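Local structure of proton-dependent oligopeptide transporter family protein (Xanthomonas campestris, 6EI3) at residues 159-162 against 163-167; 248-251 against 252-256; 324-327 against 328-332; 441-444 against 445-449. The protein probably carries short peptides across the bacterial membrane using the proton gradient, and is captured here in an auto-inhibited state. All blocks are in the same frame, centred on the assembly; numbering follows the deposited sequence.

Contact 1 (159-162 against 163-167); sequences IPLA and LKHLG. With 78M ((2S)-2,3-dihydroxypropyl(7Z)-pentadec-7-enoate), chain I; 78M ((2S)-2,3-dihydroxypropyl(7Z)-pentadec-7-enoate), chain L.
His165 and Leu161, one turn apart, lie side by side near the end of helix 137-165, with Leu161 CD2 3.6 Å from His165 NE2. The imidazole meets two bound monoacylglycerols. His165 NE2 approaches the glycerol O21 of the chain I monoacylglycerol at 2.8 Å, while the ester O2 of the chain L lipid lies over one face of the ring. The second methyl of Leu161, CD1, serves the acyl tail of chain I, 3.8 Å from its C4. His165 reaches back along the helix because its CG sits beside the backbone N (chi1 -49°), which brings CD2 to 3.1 Å from Leu161 O. Behind these groups the helix is running out. Ala162 O accepts two donors, Leu166 N at 2.8 Å and Gly167 N at 2.9 Å, the second an i to i-5 bond of the kind seen where a helix widens at its last turn. Gly167 then leaves helical geometry with a positive phi of 110°, suited to a residue without CB. Outward, Ile159, Ala162 and Leu163 pack on helix 168-188, whereas Pro160 and Leu161 touch the loop that carries Thr327, Ser329 and Gln330.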
# COMPACT_ATOMS: atom_id res chain seq x y z
N ILE A 159 -7.02 20.43 2.56
CA ILE A 159 -5.58 20.64 2.75
C ILE A 159 -4.91 21.28 1.50
O ILE A 159 -4.17 22.24 1.69
CB ILE A 159 -4.85 19.38 3.29
CG1 ILE A 159 -5.55 18.83 4.56
CG2 ILE A 159 -3.38 19.68 3.59
CD1 ILE A 159 -5.69 19.87 5.79
N PRO A 160 -5.20 20.88 0.25
CA PRO A 160 -4.61 21.58 -0.91
C PRO A 160 -4.98 23.06 -1.00
O PRO A 160 -4.17 23.85 -1.50
CB PRO A 160 -5.11 20.77 -2.10
CG PRO A 160 -5.38 19.38 -1.52
CD PRO A 160 -6.01 19.73 -0.21
N LEU A 161 -6.18 23.45 -0.50
CA LEU A 161 -6.65 24.84 -0.46
C LEU A 161 -5.88 25.61 0.62
O LEU A 161 -5.53 26.76 0.40
CB LEU A 161 -8.17 24.93 -0.17
CG LEU A 161 -9.13 24.64 -1.33
CD1 LEU A 161 -10.56 24.91 -0.91
CD2 LEU A 161 -8.82 25.48 -2.56
N ALA A 162 -5.60 24.96 1.78
CA ALA A 162 -4.76 25.55 2.83
C ALA A 162 -3.34 25.79 2.24
O ALA A 162 -2.76 26.84 2.48
CB ALA A 162 -4.67 24.62 4.03
N LEU A 163 -2.80 24.83 1.46
CA LEU A 163 -1.48 24.97 0.83
C LEU A 163 -1.46 26.14 -0.14
O LEU A 163 -0.57 26.99 -0.06
CB LEU A 163 -1.06 23.66 0.09
CG LEU A 163 0.34 23.71 -0.61
CD1 LEU A 163 1.50 23.89 0.40
CD2 LEU A 163 0.56 22.49 -1.49
N LYS A 164 -2.44 26.18 -1.05
CA LYS A 164 -2.53 27.20 -2.08
C LYS A 164 -2.73 28.62 -1.54
O LYS A 164 -2.10 29.54 -2.04
CB LYS A 164 -3.65 26.85 -3.08
CG LYS A 164 -3.50 27.54 -4.44
CD LYS A 164 -4.77 27.47 -5.25
CE LYS A 164 -4.74 28.43 -6.41
NZ LYS A 164 -4.18 27.80 -7.64
N HIS A 165 -3.62 28.79 -0.56
CA HIS A 165 -3.96 30.16 -0.09
C HIS A 165 -3.30 30.57 1.21
O HIS A 165 -3.12 31.77 1.41
CB HIS A 165 -5.48 30.33 -0.01
CG HIS A 165 -6.19 29.87 -1.24
ND1 HIS A 165 -6.02 30.52 -2.46
CD2 HIS A 165 -7.03 28.82 -1.42
CE1 HIS A 165 -6.75 29.84 -3.33
NE2 HIS A 165 -7.38 28.81 -2.76
N LEU A 166 -2.98 29.62 2.10
CA LEU A 166 -2.40 29.95 3.39
C LEU A 166 -0.90 29.64 3.47
O LEU A 166 -0.19 30.30 4.22
CB LEU A 166 -3.15 29.24 4.55
CG LEU A 166 -4.70 29.22 4.55
CD1 LEU A 166 -5.23 28.45 5.75
CD2 LEU A 166 -5.28 30.63 4.55
N GLY A 167 -0.43 28.63 2.74
CA GLY A 167 0.98 28.27 2.77
C GLY A 167 1.29 26.96 3.46
O GLY A 167 0.41 26.38 4.09
O21 78M I . -10.04 29.42 -3.37
C20 78M I . -9.94 30.82 -3.61
C18 78M I . -11.23 31.53 -3.26
O19 78M I . -11.23 32.84 -3.83
C17 78M I . -11.47 31.63 -1.77
O2 78M I . -11.34 30.32 -1.16
C1 78M I . -12.41 29.52 -1.12
O1 78M I . -13.44 29.74 -1.70
C2 78M I . -12.14 28.31 -0.27
C3 78M I . -13.34 27.88 0.57
C4 78M I . -13.11 26.59 1.32
C5 78M I . -13.39 26.69 2.81
C6 78M I . -12.96 25.47 3.60
C7 78M I . -14.11 24.58 3.97
C8 78M I . -14.48 24.22 5.19
C9 78M I . -13.87 24.65 6.49
C10 78M I . -14.33 23.81 7.68
C11 78M I . -13.97 24.42 9.02
C12 78M I . -14.33 23.55 10.22
C13 78M I . -13.15 22.82 10.86
C15 78M I . -14.24 20.93 12.21
C14 78M I . -13.34 21.32 11.04
O21 78M L . -5.66 35.56 -2.38
C20 78M L . -7.06 35.72 -2.19
C18 78M L . -7.81 34.53 -2.76
O19 78M L . -9.19 34.85 -2.94
C17 78M L . -7.65 33.28 -1.92
O2 78M L . -8.64 33.27 -0.87
C1 78M L . -8.23 33.41 0.39
O1 78M L . -7.14 33.81 0.71
C2 78M L . -9.30 33.00 1.36
C3 78M L . -8.94 31.79 2.23
C4 78M L . -9.08 30.46 1.51
C5 78M L . -9.57 29.31 2.38
C6 78M L . -8.47 28.39 2.92
C7 78M L . -8.99 27.06 3.40
C8 78M L . -9.38 26.71 4.62
C9 78M L . -9.42 27.57 5.85
C10 78M L . -9.81 26.83 7.14
C11 78M L . -8.62 26.40 8.00
C12 78M L . -8.95 25.97 9.43
C13 78M L . -9.74 24.67 9.60
C15 78M L . -9.75 22.13 9.52
C14 78M L . -8.99 23.40 9.21

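Contact 2 (248-251 against 252-256); sequences LVIC and LCMAL. With 78M ((2S)-2,3-dihydroxypropyl(7Z)-pentadec-7-enoate), chain H; 78M ((2S)-2,3-dihydroxypropyl(7Z)-pentadec-7-enoate), chain G.
Leu252 packs back against Leu248 in the first turns of helix 248-270, an i to i+4 pairing along one face of the helix. The two side chains cross obliquely, CD1 of Leu252 meeting CG of Leu248 at 3.7 Å. With CG of Leu252 beside its own backbone N (chi1 -74°), the branch point also comes to 3.4 Å from Leu248 O, the carbonyl that receives the Leu252 N-H. The same leucine pair meets the acyl chain of the chain H lipid, since Leu252 CD1 lies 3.8 Å from its C14 and Leu248 CD2 equally close to its C11. Ile250 makes a second pairing on another side of the helix, where its CG2 touches Met254 SD at 3.7 Å; these side chains run alongside and point the same way. Cys251 contributes mainly backbone. Its carbonyl takes the N-H of Ala255 at 3.1 Å and lies 3.4 Å from Ala255 CB, while its side chain turns back to Leu242 and Thr243. Val249 touches the chain H and G lipids and Cys253 chain G; both pack on helix 40-60, whereas Ile250 meets Leu449, Leu450 and Val453 of helix 430-456, so that the helix is flanked by both.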
# COMPACT_ATOMS: atom_id res chain seq x y z
N LEU A 248 19.64 4.12 -1.16
CA LEU A 248 19.37 3.14 -0.09
C LEU A 248 17.97 2.52 -0.12
O LEU A 248 17.85 1.30 0.05
CB LEU A 248 19.67 3.75 1.30
CG LEU A 248 19.65 2.80 2.52
CD1 LEU A 248 20.64 1.63 2.38
CD2 LEU A 248 19.94 3.56 3.80
N VAL A 249 16.91 3.34 -0.33
CA VAL A 249 15.52 2.84 -0.34
C VAL A 249 15.32 1.76 -1.41
O VAL A 249 14.74 0.72 -1.10
CB VAL A 249 14.45 3.97 -0.42
CG1 VAL A 249 13.02 3.40 -0.47
CG2 VAL A 249 14.59 4.92 0.77
N ILE A 250 15.82 1.98 -2.65
CA ILE A 250 15.71 0.96 -3.71
C ILE A 250 16.46 -0.31 -3.33
O ILE A 250 15.91 -1.40 -3.44
CB ILE A 250 16.12 1.50 -5.10
CG1 ILE A 250 15.03 2.45 -5.65
CG2 ILE A 250 16.43 0.36 -6.09
CD1 ILE A 250 15.47 3.30 -6.91
N CYS A 251 17.71 -0.15 -2.84
CA CYS A 251 18.54 -1.29 -2.45
C CYS A 251 17.92 -2.14 -1.37
O CYS A 251 17.94 -3.36 -1.50
CB CYS A 251 19.95 -0.85 -2.07
SG CYS A 251 20.85 -0.07 -3.42
N LEU A 252 17.36 -1.50 -0.32
CA LEU A 252 16.70 -2.21 0.78
C LEU A 252 15.48 -2.99 0.27
O LEU A 252 15.25 -4.12 0.72
CB LEU A 252 16.31 -1.24 1.92
CG LEU A 252 17.46 -0.71 2.81
CD1 LEU A 252 16.97 0.46 3.67
CD2 LEU A 252 18.04 -1.81 3.71
N CYS A 253 14.72 -2.40 -0.70
CA CYS A 253 13.54 -3.02 -1.32
C CYS A 253 13.87 -4.16 -2.23
O CYS A 253 13.12 -5.12 -2.24
CB CYS A 253 12.71 -1.98 -2.05
SG CYS A 253 11.79 -0.91 -0.96
N MET A 254 14.93 -4.03 -3.06
CA MET A 254 15.35 -5.10 -3.97
C MET A 254 15.79 -6.29 -3.12
O MET A 254 15.45 -7.43 -3.46
CB MET A 254 16.50 -4.64 -4.88
CG MET A 254 16.07 -3.62 -5.92
SD MET A 254 17.46 -3.08 -6.94
CE MET A 254 17.41 -4.32 -8.21
N ALA A 255 16.48 -6.02 -1.99
CA ALA A 255 16.92 -7.04 -1.03
C ALA A 255 15.68 -7.75 -0.46
O ALA A 255 15.66 -8.98 -0.42
CB ALA A 255 17.75 -6.40 0.07
N LEU A 256 14.63 -6.99 -0.10
CA LEU A 256 13.36 -7.54 0.41
C LEU A 256 12.73 -8.49 -0.62
O LEU A 256 12.39 -9.62 -0.25
CB LEU A 256 12.39 -6.43 0.85
CG LEU A 256 10.93 -6.83 1.21
CD1 LEU A 256 10.84 -7.61 2.54
CD2 LEU A 256 10.03 -5.60 1.23
O21 78M H . 22.43 9.77 -9.11
C20 78M H . 22.48 8.76 -8.11
C18 78M H . 21.10 8.30 -7.70
O19 78M H . 20.33 7.95 -8.86
C17 78M H . 20.34 9.33 -6.89
O2 78M H . 20.99 9.37 -5.59
C1 78M H . 20.41 8.74 -4.56
O1 78M H . 19.37 8.14 -4.63
C2 78M H . 21.24 8.87 -3.31
C3 78M H . 20.48 9.47 -2.13
C4 78M H . 19.78 8.42 -1.28
C5 78M H . 18.99 9.00 -0.12
C6 78M H . 18.65 7.99 0.98
C7 78M H . 17.62 8.53 1.94
C8 78M H . 16.97 7.88 2.89
C9 78M H . 17.08 6.43 3.27
C10 78M H . 16.30 6.12 4.55
C11 78M H . 16.53 4.72 5.09
C12 78M H . 15.95 4.50 6.48
C13 78M H . 16.33 3.19 7.14
C15 78M H . 15.81 0.75 7.55
C14 78M H . 15.43 2.01 6.81
O21 78M G . 17.48 11.37 -5.26
C20 78M G . 17.87 11.75 -3.94
C18 78M G . 16.67 11.88 -3.04
O19 78M G . 15.94 13.07 -3.36
C17 78M G . 17.02 11.87 -1.57
O2 78M G . 16.13 10.92 -0.92
C1 78M G . 14.99 11.38 -0.38
O1 78M G . 14.59 12.50 -0.51
C2 78M G . 14.28 10.29 0.37
C3 78M G . 13.51 10.78 1.59
C4 78M G . 12.27 9.94 1.83
C5 78M G . 11.70 10.03 3.22
C6 78M G . 10.80 8.85 3.59
C7 78M G . 11.56 7.65 4.06
C8 78M G . 11.05 6.51 4.47
C9 78M G . 11.82 5.32 4.96
C10 78M G . 12.00 4.23 3.92
C11 78M G . 12.36 2.88 4.50
C12 78M G . 12.51 1.81 3.44
C13 78M G . 12.57 0.38 3.95
C15 78M G . 12.76 -2.05 3.28
C14 78M G . 12.50 -0.63 2.83

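Contact 3 (324-327 against 328-332); sequences AWFT and ASQMQ. With 78M ((2S)-2,3-dihydroxypropyl(7Z)-pentadec-7-enoate), chain M; 78M ((2S)-2,3-dihydroxypropyl(7Z)-pentadec-7-enoate), chain K; 78M ((2S)-2,3-dihydroxypropyl(7Z)-pentadec-7-enoate), chain I.
Phe326 and Gln330 form the tight half of this turn, in the loop leading to helix 334-357. Gln330 OE1 rests 3.4 Å above the ring plane, offset toward the rim, with the amide turned 37° from the ring. On the opposite face C5 of the chain K lipid sits over the ring centre, so the phenyl is held between a protein amide and an acyl chain. Met331 adds a Met-aromatic contact at the edge, SD lying 3.6 Å from Phe326 CZ. The same OE1 accepts Thr327 N at 3.0 Å, and Gln330 N returns a bond of 3.1 Å to Thr327 O; this reciprocal pair fastens the extended residues to the start of the 3-10 segment. Gln330 NE2 is bonded to Leu157 O, which fixes the rotation of the amide.

The Trp325 side is looser and built largely of lipid. Its indole carries the ester O1 of chain M over one face, 3.7 Å above the plane. Trp325 O receives a weak bond of 3.5 Å from O21 of the chain I lipid. With CG between the backbone N and carbonyl carbon (chi1 62°), the indole folds back and CZ3 meets the Phe326 ring edge. On the protein side, Thr327, Ser329 and Gln330 pack on helix 137-165, Ser329 OG is bonded to Gln27 and Asn23, and Met331 and Gln332 reach Tyr403 of helix 400-424.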
# COMPACT_ATOMS: atom_id res chain seq x y z
N ALA A 324 -9.28 29.61 -10.92
CA ALA A 324 -8.32 30.19 -9.96
C ALA A 324 -8.43 29.61 -8.56
O ALA A 324 -7.41 29.40 -7.91
CB ALA A 324 -8.46 31.71 -9.91
N TRP A 325 -9.66 29.27 -8.12
CA TRP A 325 -9.92 28.71 -6.80
C TRP A 325 -9.52 27.24 -6.65
O TRP A 325 -9.34 26.78 -5.52
CB TRP A 325 -11.39 28.91 -6.41
CG TRP A 325 -12.40 28.24 -7.31
CD1 TRP A 325 -13.08 28.81 -8.34
CD2 TRP A 325 -12.91 26.90 -7.17
NE1 TRP A 325 -13.97 27.91 -8.87
CE2 TRP A 325 -13.86 26.72 -8.20
CE3 TRP A 325 -12.63 25.83 -6.31
CZ2 TRP A 325 -14.54 25.51 -8.38
CZ3 TRP A 325 -13.32 24.64 -6.48
CH2 TRP A 325 -14.24 24.48 -7.52
N PHE A 326 -9.41 26.48 -7.75
CA PHE A 326 -9.10 25.04 -7.73
C PHE A 326 -7.60 24.77 -7.74
O PHE A 326 -6.82 25.59 -8.22
CB PHE A 326 -9.78 24.34 -8.92
CG PHE A 326 -9.98 22.85 -8.77
CD1 PHE A 326 -11.05 22.34 -8.03
CD2 PHE A 326 -9.13 21.95 -9.39
CE1 PHE A 326 -11.24 20.96 -7.90
CE2 PHE A 326 -9.31 20.57 -9.24
CZ PHE A 326 -10.37 20.09 -8.52
N THR A 327 -7.19 23.60 -7.23
CA THR A 327 -5.78 23.23 -7.26
C THR A 327 -5.70 21.74 -7.61
O THR A 327 -6.58 20.98 -7.21
CB THR A 327 -5.04 23.70 -5.99
OG1 THR A 327 -3.65 23.43 -6.13
CG2 THR A 327 -5.60 23.13 -4.71
N ALA A 328 -4.70 21.35 -8.42
CA ALA A 328 -4.53 19.99 -8.94
C ALA A 328 -4.73 18.84 -7.92
O ALA A 328 -5.38 17.83 -8.23
CB ALA A 328 -3.17 19.85 -9.62
N SER A 329 -4.15 18.99 -6.71
CA SER A 329 -4.20 17.99 -5.63
C SER A 329 -5.62 17.63 -5.20
O SER A 329 -5.85 16.49 -4.79
CB SER A 329 -3.38 18.45 -4.44
OG SER A 329 -2.00 18.20 -4.65
N GLN A 330 -6.58 18.57 -5.33
CA GLN A 330 -7.98 18.32 -4.96
C GLN A 330 -8.65 17.17 -5.74
O GLN A 330 -9.62 16.59 -5.25
CB GLN A 330 -8.82 19.59 -5.08
CG GLN A 330 -8.43 20.67 -4.07
CD GLN A 330 -9.30 21.86 -4.29
OE1 GLN A 330 -9.15 22.58 -5.26
NE2 GLN A 330 -10.29 22.02 -3.44
N MET A 331 -8.11 16.84 -6.94
CA MET A 331 -8.66 15.75 -7.77
C MET A 331 -8.59 14.42 -7.04
O MET A 331 -9.38 13.53 -7.34
CB MET A 331 -7.91 15.64 -9.11
CG MET A 331 -8.17 16.82 -10.05
SD MET A 331 -9.92 17.11 -10.44
CE MET A 331 -10.19 15.87 -11.70
N GLN A 332 -7.65 14.28 -6.07
CA GLN A 332 -7.51 13.06 -5.27
C GLN A 332 -8.77 12.74 -4.47
O GLN A 332 -8.98 11.58 -4.15
CB GLN A 332 -6.26 13.11 -4.39
CG GLN A 332 -4.97 13.00 -5.22
CD GLN A 332 -3.78 13.42 -4.40
OE1 GLN A 332 -3.08 12.60 -3.82
NE2 GLN A 332 -3.55 14.71 -4.27
O21 78M M . -16.65 32.44 -4.69
C20 78M M . -15.40 32.05 -4.15
C18 78M M . -14.55 31.35 -5.18
O19 78M M . -14.45 32.17 -6.35
C17 78M M . -15.08 29.98 -5.56
O2 78M M . -14.58 29.10 -4.52
C1 78M M . -15.10 27.87 -4.43
O1 78M M . -16.02 27.47 -5.10
C2 78M M . -14.36 27.05 -3.41
C3 78M M . -15.17 25.95 -2.74
C4 78M M . -14.30 24.76 -2.35
C5 78M M . -14.78 23.99 -1.14
C6 78M M . -14.05 22.66 -0.91
C7 78M M . -14.39 21.99 0.40
C8 78M M . -15.48 21.29 0.71
C9 78M M . -16.68 21.01 -0.16
C10 78M M . -17.25 19.59 0.00
C11 78M M . -17.85 19.04 -1.28
C12 78M M . -18.29 17.58 -1.19
C13 78M M . -18.22 16.80 -2.51
C15 78M M . -19.11 16.42 -4.86
C14 78M M . -19.28 17.17 -3.55
O21 78M K . -15.30 21.73 -18.12
C20 78M K . -16.28 22.48 -17.41
C18 78M K . -16.21 22.20 -15.93
O19 78M K . -16.42 20.80 -15.68
C17 78M K . -17.18 23.03 -15.13
O2 78M K . -16.72 22.86 -13.76
C1 78M K . -16.34 23.94 -13.06
O1 78M K . -16.55 25.07 -13.40
C2 78M K . -15.59 23.54 -11.83
C3 78M K . -14.15 23.17 -12.16
C4 78M K . -13.43 22.50 -11.01
C5 78M K . -12.33 21.54 -11.45
C6 78M K . -12.82 20.22 -12.06
C7 78M K . -13.47 19.36 -11.03
C8 78M K . -13.70 18.07 -11.09
C9 78M K . -14.34 17.26 -10.01
C10 78M K . -13.32 16.81 -8.96
C11 78M K . -13.18 17.71 -7.73
C12 78M K . -14.22 17.50 -6.64
C13 78M K . -14.15 16.13 -5.96
C15 78M K . -15.24 14.48 -4.42
C14 78M K . -15.34 15.83 -5.07
O21 78M I . -10.04 29.42 -3.37
C20 78M I . -9.94 30.82 -3.61
C18 78M I . -11.23 31.53 -3.26
O19 78M I . -11.23 32.84 -3.83
C17 78M I . -11.47 31.63 -1.77
O2 78M I . -11.34 30.32 -1.16
C1 78M I . -12.41 29.52 -1.12
O1 78M I . -13.44 29.74 -1.70
C2 78M I . -12.14 28.31 -0.27
C3 78M I . -13.34 27.88 0.57
C4 78M I . -13.11 26.59 1.32
C5 78M I . -13.39 26.69 2.81
C6 78M I . -12.96 25.47 3.60
C7 78M I . -14.11 24.58 3.97
C8 78M I . -14.48 24.22 5.19
C9 78M I . -13.87 24.65 6.49
C10 78M I . -14.33 23.81 7.68
C11 78M I . -13.97 24.42 9.02
C12 78M I . -14.33 23.55 10.22
C13 78M I . -13.15 22.82 10.86
C15 78M I . -14.24 20.93 12.21
C14 78M I . -13.34 21.32 11.04

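Contact 4 (441-444 against 445-449); sequences TTVG and NLWVL. With 78M ((2S)-2,3-dihydroxypropyl(7Z)-pentadec-7-enoate), chain O.
Trp447 lays one face of its indole over the backbone of Val443, whose carbonyl O stands 3.5 Å above the ring plane, offset toward the rim. C11 of the chain O lipid lies in plane at the ring edge, while Phe482 makes an edge-to-face pair with the indole. This stretch belongs to helix 430-456 of the major facilitator fold, and the carbonyl-over-ring contact runs from i to i+4 along one helix. Val443 uses its CG1 to fill in beside the carbonyl, meeting Trp447 CZ2 at 3.5 Å. Both side chains point the same way, and with Trp447 CG beside its backbone N (chi1 -52°) the indole is folded back over the preceding turn. CZ2 also approaches C14 of the chain O lipid at 3.7 Å. The indole N-H is used too, since NE1 is bonded to Thr300 OG1 in helix 281-306.

The second flat group, the amide of Asn445, is buried and held at both ends. Its OD1 is bonded to His52 ND1 of helix 40-60 and its ND2 to Asp307 OD2 in a loop, so it ties three parts of the fold together. The backbone supplies a further partner. Thr441 O takes two bonds from this one residue, the usual helical one from Asn445 N at 3.0 Å and a shorter one from Asn445 ND2 at 2.8 Å. In the latter the N-H points almost straight at the oxygen (171°), which lies within 3° of the amide plane although ND2 itself stands above the plane of the Thr441 carbonyl.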
# COMPACT_ATOMS: atom_id res chain seq x y z
N THR A 441 1.97 -3.39 -1.52
CA THR A 441 2.05 -1.94 -1.78
C THR A 441 3.51 -1.51 -1.77
O THR A 441 3.90 -0.76 -2.66
CB THR A 441 1.28 -1.16 -0.71
OG1 THR A 441 -0.10 -1.45 -0.88
CG2 THR A 441 1.49 0.37 -0.83
N THR A 442 4.32 -1.97 -0.77
CA THR A 442 5.75 -1.62 -0.71
C THR A 442 6.39 -1.96 -2.07
O THR A 442 7.01 -1.09 -2.67
CB THR A 442 6.48 -2.35 0.45
OG1 THR A 442 6.04 -1.81 1.69
CG2 THR A 442 8.01 -2.21 0.40
N VAL A 443 6.19 -3.21 -2.55
CA VAL A 443 6.80 -3.70 -3.81
C VAL A 443 6.24 -2.93 -5.04
O VAL A 443 7.04 -2.53 -5.89
CB VAL A 443 6.77 -5.24 -3.94
CG1 VAL A 443 7.37 -5.72 -5.27
CG2 VAL A 443 7.52 -5.89 -2.78
N GLY A 444 4.93 -2.65 -5.10
CA GLY A 444 4.40 -1.84 -6.19
C GLY A 444 5.05 -0.45 -6.27
O GLY A 444 5.32 0.05 -7.36
N ASN A 445 5.33 0.17 -5.10
CA ASN A 445 6.01 1.46 -5.04
C ASN A 445 7.47 1.36 -5.45
O ASN A 445 7.97 2.30 -6.07
CB ASN A 445 5.83 2.14 -3.67
CG ASN A 445 4.46 2.75 -3.55
OD1 ASN A 445 4.24 3.91 -3.89
ND2 ASN A 445 3.48 1.94 -3.19
N LEU A 446 8.11 0.19 -5.22
CA LEU A 446 9.48 -0.05 -5.67
C LEU A 446 9.51 0.01 -7.20
O LEU A 446 10.44 0.63 -7.74
CB LEU A 446 10.05 -1.40 -5.17
CG LEU A 446 11.34 -1.92 -5.84
CD1 LEU A 446 12.55 -0.99 -5.57
CD2 LEU A 446 11.65 -3.39 -5.44
N TRP A 447 8.50 -0.60 -7.90
CA TRP A 447 8.50 -0.58 -9.37
C TRP A 447 8.48 0.85 -9.92
O TRP A 447 9.03 1.09 -10.99
CB TRP A 447 7.36 -1.43 -9.98
CG TRP A 447 7.25 -2.86 -9.51
CD1 TRP A 447 6.10 -3.53 -9.24
CD2 TRP A 447 8.33 -3.78 -9.24
NE1 TRP A 447 6.38 -4.82 -8.85
CE2 TRP A 447 7.74 -5.00 -8.84
CE3 TRP A 447 9.73 -3.70 -9.34
CZ2 TRP A 447 8.50 -6.13 -8.53
CZ3 TRP A 447 10.48 -4.82 -9.01
CH2 TRP A 447 9.87 -6.01 -8.58
N VAL A 448 7.82 1.80 -9.20
CA VAL A 448 7.76 3.21 -9.60
C VAL A 448 9.17 3.80 -9.45
O VAL A 448 9.67 4.45 -10.38
CB VAL A 448 6.73 4.03 -8.78
CG1 VAL A 448 6.71 5.49 -9.23
CG2 VAL A 448 5.33 3.42 -8.85
N LEU A 449 9.83 3.57 -8.29
CA LEU A 449 11.19 4.06 -8.04
C LEU A 449 12.16 3.54 -9.10
O LEU A 449 12.96 4.32 -9.62
CB LEU A 449 11.69 3.64 -6.66
CG LEU A 449 11.00 4.23 -5.42
CD1 LEU A 449 11.84 3.91 -4.17
CD2 LEU A 449 10.84 5.77 -5.54
O21 78M O . 1.72 -22.02 -7.41
C20 78M O . 2.52 -21.93 -6.24
C18 78M O . 3.88 -21.35 -6.55
O19 78M O . 4.55 -22.16 -7.53
C17 78M O . 4.75 -21.22 -5.33
O2 78M O . 5.78 -20.27 -5.67
C1 78M O . 6.51 -19.74 -4.68
O1 78M O . 6.47 -20.12 -3.54
C2 78M O . 7.36 -18.61 -5.18
C3 78M O . 7.02 -17.27 -4.53
C4 78M O . 7.05 -16.11 -5.52
C5 78M O . 8.12 -15.07 -5.24
C6 78M O . 7.77 -14.06 -4.14
C7 78M O . 7.39 -12.72 -4.69
C8 78M O . 8.09 -11.60 -4.61
C9 78M O . 7.70 -10.27 -5.18
C10 78M O . 8.19 -10.12 -6.62
C11 78M O . 7.14 -9.58 -7.59
C12 78M O . 7.32 -10.10 -9.01
C13 78M O . 6.21 -9.74 -9.99
C15 78M O . 5.38 -8.14 -11.73
C14 78M O . 6.30 -8.34 -10.56

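The four contacts fall into two close pairs. Contacts 1 and 3 have centres about 10 Å apart and share the chain I lipid; they also touch directly, Leu161 CD2 lying 3.3 Å from Trp325 O, and Lys164 NZ gives a weak bond to Phe326 O. Contacts 2 and 4 are likewise about 10 Å apart between centres and touch where helices 248-270 and 430-456 pack together, with Cys253 CB 3.7 Å from Leu446 CD1. The pairs do not touch: contacts 1 and 2 lie about 34 Å apart between centres, and contacts 3 and 4 come no nearer than about 11 Å between nearest atoms. All four border monoacylglycerol sites, and contact 4 lies nearest the chain's centre.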